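Local coordinates for PcyX_EBK42635 (Marine metagenome, PDB 5OWG), which probably reduces biliverdin to the phycobilin pigment phycoerythrobilin in a four-electron reaction that draws its electrons from ferredoxin, at residues Leu78-Ile90 with Glu188-Ser200. Residues are numbered along the deposited sequence; the frame is centred on the assembly and turned at random.
Sequences LCLFPMLTNGGPI and EMADVIKAQNYYS
Ile90 lays its CD1 methyl over one face of the Tyr199 ring, offset toward the rim: CD1 sits 3.6 Å from the ring centroid and 19° off the normal, which meets the criterion for a CH-pi contact. With CG anti to the backbone N, the Tyr199 ring is carried toward the strand. The same ring meets Phe81 obliquely, Phe81 CZ lying 3.7 Å from Tyr199 CD1 with the planes at 82°. Phe81 also runs past the side chain of Gln196 in the opposite direction, CD1 touching Gln196 CD at 3.8 Å.

Gln196 makes the one hydrogen bond between the segments. Extended beyond CG, it brings NE2 to 3.0 Å from Pro82 O, and the N-H points almost straight at the oxygen (N-H...O 179°). The acceptor lies in the glutamine amide plane, whereas NE2 stands above the carbonyl plane of Pro82. Arg58 of the neighbouring strand 57-67 donates through NE to Gln196 OE1, so both ends of the buried amide are engaged and its flip state is well defined.

In the fold, helix 189-204 packs on one side of the antiparallel sheet, while helix 161-179 covers Leu80 from the other, consistent with the alpha/beta/alpha sandwich of ferredoxin-dependent bilin reductases. Strand 78-82 and the helix run nearly antiparallel, and the loop joining strands 73-82 and 90-96 meets the first helical turns.

There a type I turn from Met83 to Asn86 directs Leu84 O at the helix, where Met189 CA approaches it at 3.4 Å in a CA-H...O contact. Val192 packs CB and both methyls against the carbonyl oxygens of Leu84 and Asn86. Leu84 CB meets Met189 CG at 3.7 Å, and the Leu84 side chain lies aslant to that of Ile193, with Leu84 CD2 4.0 Å from Ile193 CG1.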
loop_
_atom_site.group_PDB
_atom_site.type_symbol
_atom_site.label_atom_id
_atom_site.label_comp_id
_atom_site.label_asym_id
_atom_site.label_seq_id
_atom_site.Cartn_x
_atom_site.Cartn_y
_atom_site.Cartn_z
ATOM N N LEU A 78 0.708 -2.074 1.718
ATOM C CA LEU A 78 -0.377 -1.889 0.761
ATOM C C LEU A 78 -0.837 -0.444 0.830
ATOM O O LEU A 78 -1.224 0.036 1.899
ATOM C CB LEU A 78 -1.538 -2.848 1.049
ATOM C CG LEU A 78 -2.731 -2.781 0.090
ATOM C CD1 LEU A 78 -2.338 -3.192 -1.322
ATOM C CD2 LEU A 78 -3.864 -3.655 0.596
ATOM N N CYS A 79 -0.797 0.243 -0.310
ATOM C CA CYS A 79 -1.152 1.652 -0.379
ATOM C C CYS A 79 -1.952 1.905 -1.647
ATOM O O CYS A 79 -1.684 1.314 -2.696
ATOM C CB CYS A 79 0.088 2.551 -0.369
ATOM S SG CYS A 79 -0.298 4.293 -0.190
ATOM N N LEU A 80 -2.937 2.797 -1.540
ATOM C CA LEU A 80 -3.786 3.171 -2.665
ATOM C C LEU A 80 -3.862 4.687 -2.759
ATOM O O LEU A 80 -4.289 5.348 -1.806
ATOM C CB LEU A 80 -5.195 2.585 -2.521
ATOM C CG LEU A 80 -5.469 1.220 -3.155
ATOM C CD1 LEU A 80 -4.810 0.096 -2.371
ATOM C CD2 LEU A 80 -6.970 0.978 -3.279
ATOM N N PHE A 81 -3.455 5.234 -3.910
ATOM C CA PHE A 81 -3.613 6.654 -4.203
ATOM C C PHE A 81 -4.783 6.858 -5.157
ATOM O O PHE A 81 -4.830 6.198 -6.205
ATOM C CB PHE A 81 -2.343 7.222 -4.831
ATOM C CG PHE A 81 -1.226 7.462 -3.854
ATOM C CD1 PHE A 81 -1.202 8.608 -3.077
ATOM C CD2 PHE A 81 -0.188 6.555 -3.734
ATOM C CE1 PHE A 81 -0.171 8.837 -2.186
ATOM C CE2 PHE A 81 0.848 6.780 -2.845
ATOM C CZ PHE A 81 0.855 7.921 -2.070
ATOM N N PRO A 82 -5.738 7.739 -4.864
ATOM C CA PRO A 82 -6.813 8.006 -5.829
ATOM C C PRO A 82 -6.313 8.827 -7.011
ATOM O O PRO A 82 -5.181 9.313 -7.039
ATOM C CB PRO A 82 -7.848 8.779 -5.008
ATOM C CG PRO A 82 -7.066 9.402 -3.907
ATOM C CD PRO A 82 -5.972 8.429 -3.582
ATOM N N MET A 83 -7.187 8.977 -8.005
ATOM C CA MET A 83 -6.846 9.725 -9.206
ATOM C C MET A 83 -6.803 11.225 -8.901
ATOM O O MET A 83 -7.246 11.691 -7.846
ATOM C CB MET A 83 -7.844 9.412 -10.326
ATOM C CG MET A 83 -7.395 9.799 -11.736
ATOM S SD MET A 83 -5.803 9.092 -12.206
ATOM C CE MET A 83 -6.198 7.347 -12.200
ATOM N N LEU A 84 -6.268 11.987 -9.858
ATOM C CA LEU A 84 -5.793 13.344 -9.612
ATOM C C LEU A 84 -6.888 14.407 -9.551
ATOM O O LEU A 84 -6.585 15.537 -9.154
ATOM C CB LEU A 84 -4.769 13.724 -10.685
ATOM C CG LEU A 84 -3.528 12.823 -10.742
ATOM C CD1 LEU A 84 -2.628 13.217 -11.900
ATOM C CD2 LEU A 84 -2.747 12.858 -9.432
ATOM N N THR A 85 -8.131 14.112 -9.935
ATOM C CA THR A 85 -9.234 15.023 -9.637
ATOM C C THR A 85 -9.967 14.640 -8.359
ATOM O O THR A 85 -10.895 15.346 -7.953
ATOM C CB THR A 85 -10.243 15.088 -10.794
ATOM O OG1 THR A 85 -10.820 13.796 -11.018
ATOM C CG2 THR A 85 -9.586 15.588 -12.073
ATOM N N ASN A 86 -9.573 13.543 -7.723
ATOM C CA ASN A 86 -10.167 13.107 -6.470
ATOM C C ASN A 86 -9.393 13.693 -5.298
ATOM O O ASN A 86 -8.170 13.853 -5.351
ATOM C CB ASN A 86 -10.173 11.581 -6.390
ATOM C CG ASN A 86 -10.959 11.055 -5.207
ATOM O OD1 ASN A 86 -11.083 11.721 -4.178
ATOM N ND2 ASN A 86 -11.495 9.849 -5.348
ATOM N N GLY A 87 -10.123 14.016 -4.234
ATOM C CA GLY A 87 -9.521 14.581 -3.042
ATOM C C GLY A 87 -9.614 13.645 -1.856
ATOM O O GLY A 87 -9.483 14.073 -0.706
ATOM N N GLY A 88 -9.831 12.361 -2.126
ATOM C CA GLY A 88 -10.057 11.393 -1.080
ATOM C C GLY A 88 -8.798 11.035 -0.318
ATOM O O GLY A 88 -7.683 11.415 -0.689
ATOM N N PRO A 89 -8.960 10.287 0.776
ATOM C CA PRO A 89 -7.799 9.896 1.586
ATOM C C PRO A 89 -6.922 8.866 0.890
ATOM O O PRO A 89 -7.078 8.606 -0.308
ATOM C CB PRO A 89 -8.440 9.328 2.858
ATOM C CG PRO A 89 -9.772 8.836 2.418
ATOM C CD PRO A 89 -10.223 9.763 1.325
ATOM N N ILE A 90 -5.995 8.277 1.639
ATOM C CA ILE A 90 -5.077 7.269 1.128
ATOM C C ILE A 90 -5.213 6.035 2.009
ATOM O O ILE A 90 -4.869 6.072 3.198
ATOM C CB ILE A 90 -3.625 7.773 1.109
ATOM C CG1 ILE A 90 -3.472 8.934 0.123
ATOM C CG2 ILE A 90 -2.657 6.646 0.746
ATOM C CD1 ILE A 90 -2.253 9.795 0.389
ATOM N N GLU A 188 -9.273 20.002 -7.592
ATOM C CA GLU A 188 -8.459 20.517 -8.684
ATOM C C GLU A 188 -7.137 19.762 -8.744
ATOM O O GLU A 188 -6.540 19.447 -7.711
ATOM C CB GLU A 188 -8.205 22.016 -8.506
ATOM C CG GLU A 188 -7.335 22.656 -9.585
ATOM C CD GLU A 188 -7.926 22.525 -10.978
ATOM O OE1 GLU A 188 -8.078 21.384 -11.461
ATOM O OE2 GLU A 188 -8.242 23.567 -11.588
ATOM N N MET A 189 -6.681 19.486 -9.967
ATOM C CA MET A 189 -5.529 18.609 -10.161
ATOM C C MET A 189 -4.314 19.092 -9.376
ATOM O O MET A 189 -3.683 18.318 -8.648
ATOM C CB MET A 189 -5.198 18.516 -11.652
ATOM C CG MET A 189 -4.782 17.128 -12.109
ATOM S SD MET A 189 -4.312 17.083 -13.849
ATOM C CE MET A 189 -5.514 15.925 -14.498
ATOM N N ALA A 190 -3.968 20.373 -9.519
ATOM C CA ALA A 190 -2.769 20.902 -8.874
ATOM C C ALA A 190 -2.773 20.623 -7.375
ATOM O O ALA A 190 -1.768 20.175 -6.811
ATOM C CB ALA A 190 -2.654 22.403 -9.140
ATOM N N ASP A 191 -3.902 20.882 -6.710
ATOM C CA ASP A 191 -3.966 20.683 -5.265
ATOM C C ASP A 191 -3.928 19.206 -4.894
ATOM O O ASP A 191 -3.376 18.849 -3.848
ATOM C CB ASP A 191 -5.226 21.341 -4.702
ATOM C CG ASP A 191 -5.197 22.851 -4.827
ATOM O OD1 ASP A 191 -4.271 23.377 -5.481
ATOM O OD2 ASP A 191 -6.096 23.514 -4.269
ATOM N N VAL A 192 -4.506 18.336 -5.726
ATOM C CA VAL A 192 -4.471 16.907 -5.434
ATOM C C VAL A 192 -3.046 16.378 -5.540
ATOM O O VAL A 192 -2.599 15.587 -4.702
ATOM C CB VAL A 192 -5.432 16.148 -6.368
ATOM C CG1 VAL A 192 -5.342 14.646 -6.130
ATOM C CG2 VAL A 192 -6.860 16.626 -6.155
ATOM N N ILE A 193 -2.313 16.799 -6.574
ATOM C CA ILE A 193 -0.905 16.422 -6.692
ATOM C C ILE A 193 -0.140 16.853 -5.448
ATOM O O ILE A 193 0.557 16.051 -4.813
ATOM C CB ILE A 193 -0.295 17.031 -7.969
ATOM C CG1 ILE A 193 -0.923 16.385 -9.209
ATOM C CG2 ILE A 193 1.231 16.870 -7.975
ATOM C CD1 ILE A 193 -0.473 16.982 -10.531
ATOM N N LYS A 194 -0.258 18.132 -5.086
ATOM C CA LYS A 194 0.419 18.652 -3.903
ATOM C C LYS A 194 0.115 17.803 -2.673
ATOM O O LYS A 194 1.020 17.436 -1.915
ATOM C CB LYS A 194 -0.005 20.104 -3.672
ATOM C CG LYS A 194 0.743 20.817 -2.557
ATOM C CD LYS A 194 0.143 22.190 -2.269
ATOM C CE LYS A 194 0.063 23.058 -3.520
ATOM N NZ LYS A 194 1.355 23.113 -4.258
ATOM N N ALA A 195 -1.162 17.478 -2.461
ATOM C CA ALA A 195 -1.555 16.766 -1.250
ATOM C C ALA A 195 -0.955 15.365 -1.211
ATOM O O ALA A 195 -0.423 14.934 -0.182
ATOM C CB ALA A 195 -3.080 16.706 -1.152
ATOM N N GLN A 196 -1.032 14.637 -2.326
ATOM C CA GLN A 196 -0.533 13.264 -2.339
ATOM C C GLN A 196 0.986 13.224 -2.223
ATOM O O GLN A 196 1.538 12.350 -1.543
ATOM C CB GLN A 196 -1.002 12.550 -3.607
ATOM C CG GLN A 196 -2.502 12.306 -3.644
ATOM C CD GLN A 196 -2.931 11.447 -4.816
ATOM O OE1 GLN A 196 -2.136 11.152 -5.709
ATOM N NE2 GLN A 196 -4.194 11.037 -4.818
ATOM N N ASN A 197 1.681 14.159 -2.874
ATOM C CA ASN A 197 3.135 14.220 -2.760
ATOM C C ASN A 197 3.560 14.512 -1.326
ATOM O O ASN A 197 4.423 13.824 -0.768
ATOM C CB ASN A 197 3.689 15.279 -3.712
ATOM C CG ASN A 197 3.611 14.857 -5.164
ATOM O OD1 ASN A 197 3.050 13.811 -5.490
ATOM N ND2 ASN A 197 4.172 15.674 -6.047
ATOM N N TYR A 198 2.970 15.544 -0.716
ATOM C CA TYR A 198 3.272 15.866 0.676
ATOM C C TYR A 198 3.177 14.629 1.558
ATOM O O TYR A 198 3.983 14.444 2.478
ATOM C CB TYR A 198 2.320 16.956 1.171
ATOM C CG TYR A 198 2.559 17.409 2.595
ATOM C CD1 TYR A 198 3.515 18.373 2.888
ATOM C CD2 TYR A 198 1.817 16.883 3.646
ATOM C CE1 TYR A 198 3.734 18.794 4.187
ATOM C CE2 TYR A 198 2.027 17.298 4.948
ATOM C CZ TYR A 198 2.986 18.253 5.213
ATOM O OH TYR A 198 3.195 18.666 6.509
ATOM N N TYR A 199 2.196 13.765 1.289
ATOM C CA TYR A 199 2.102 12.495 1.999
ATOM C C TYR A 199 3.269 11.583 1.644
ATOM O O TYR A 199 3.761 10.833 2.496
ATOM C CB TYR A 199 0.768 11.822 1.672
ATOM C CG TYR A 199 0.644 10.389 2.143
ATOM C CD1 TYR A 199 1.143 9.340 1.380
ATOM C CD2 TYR A 199 0.010 10.082 3.339
ATOM C CE1 TYR A 199 1.029 8.031 1.801
ATOM C CE2 TYR A 199 -0.111 8.774 3.769
ATOM C CZ TYR A 199 0.398 7.753 2.995
ATOM O OH TYR A 199 0.280 6.450 3.419
ATOM N N SER A 200 3.728 11.633 0.391
ATOM C CA SER A 200 4.840 10.786 -0.028
ATOM C C SER A 200 6.158 11.287 0.549
ATOM O O SER A 200 7.011 10.485 0.948
ATOM C CB SER A 200 4.903 10.726 -1.553
ATOM O OG SER A 200 3.768 10.063 -2.081
#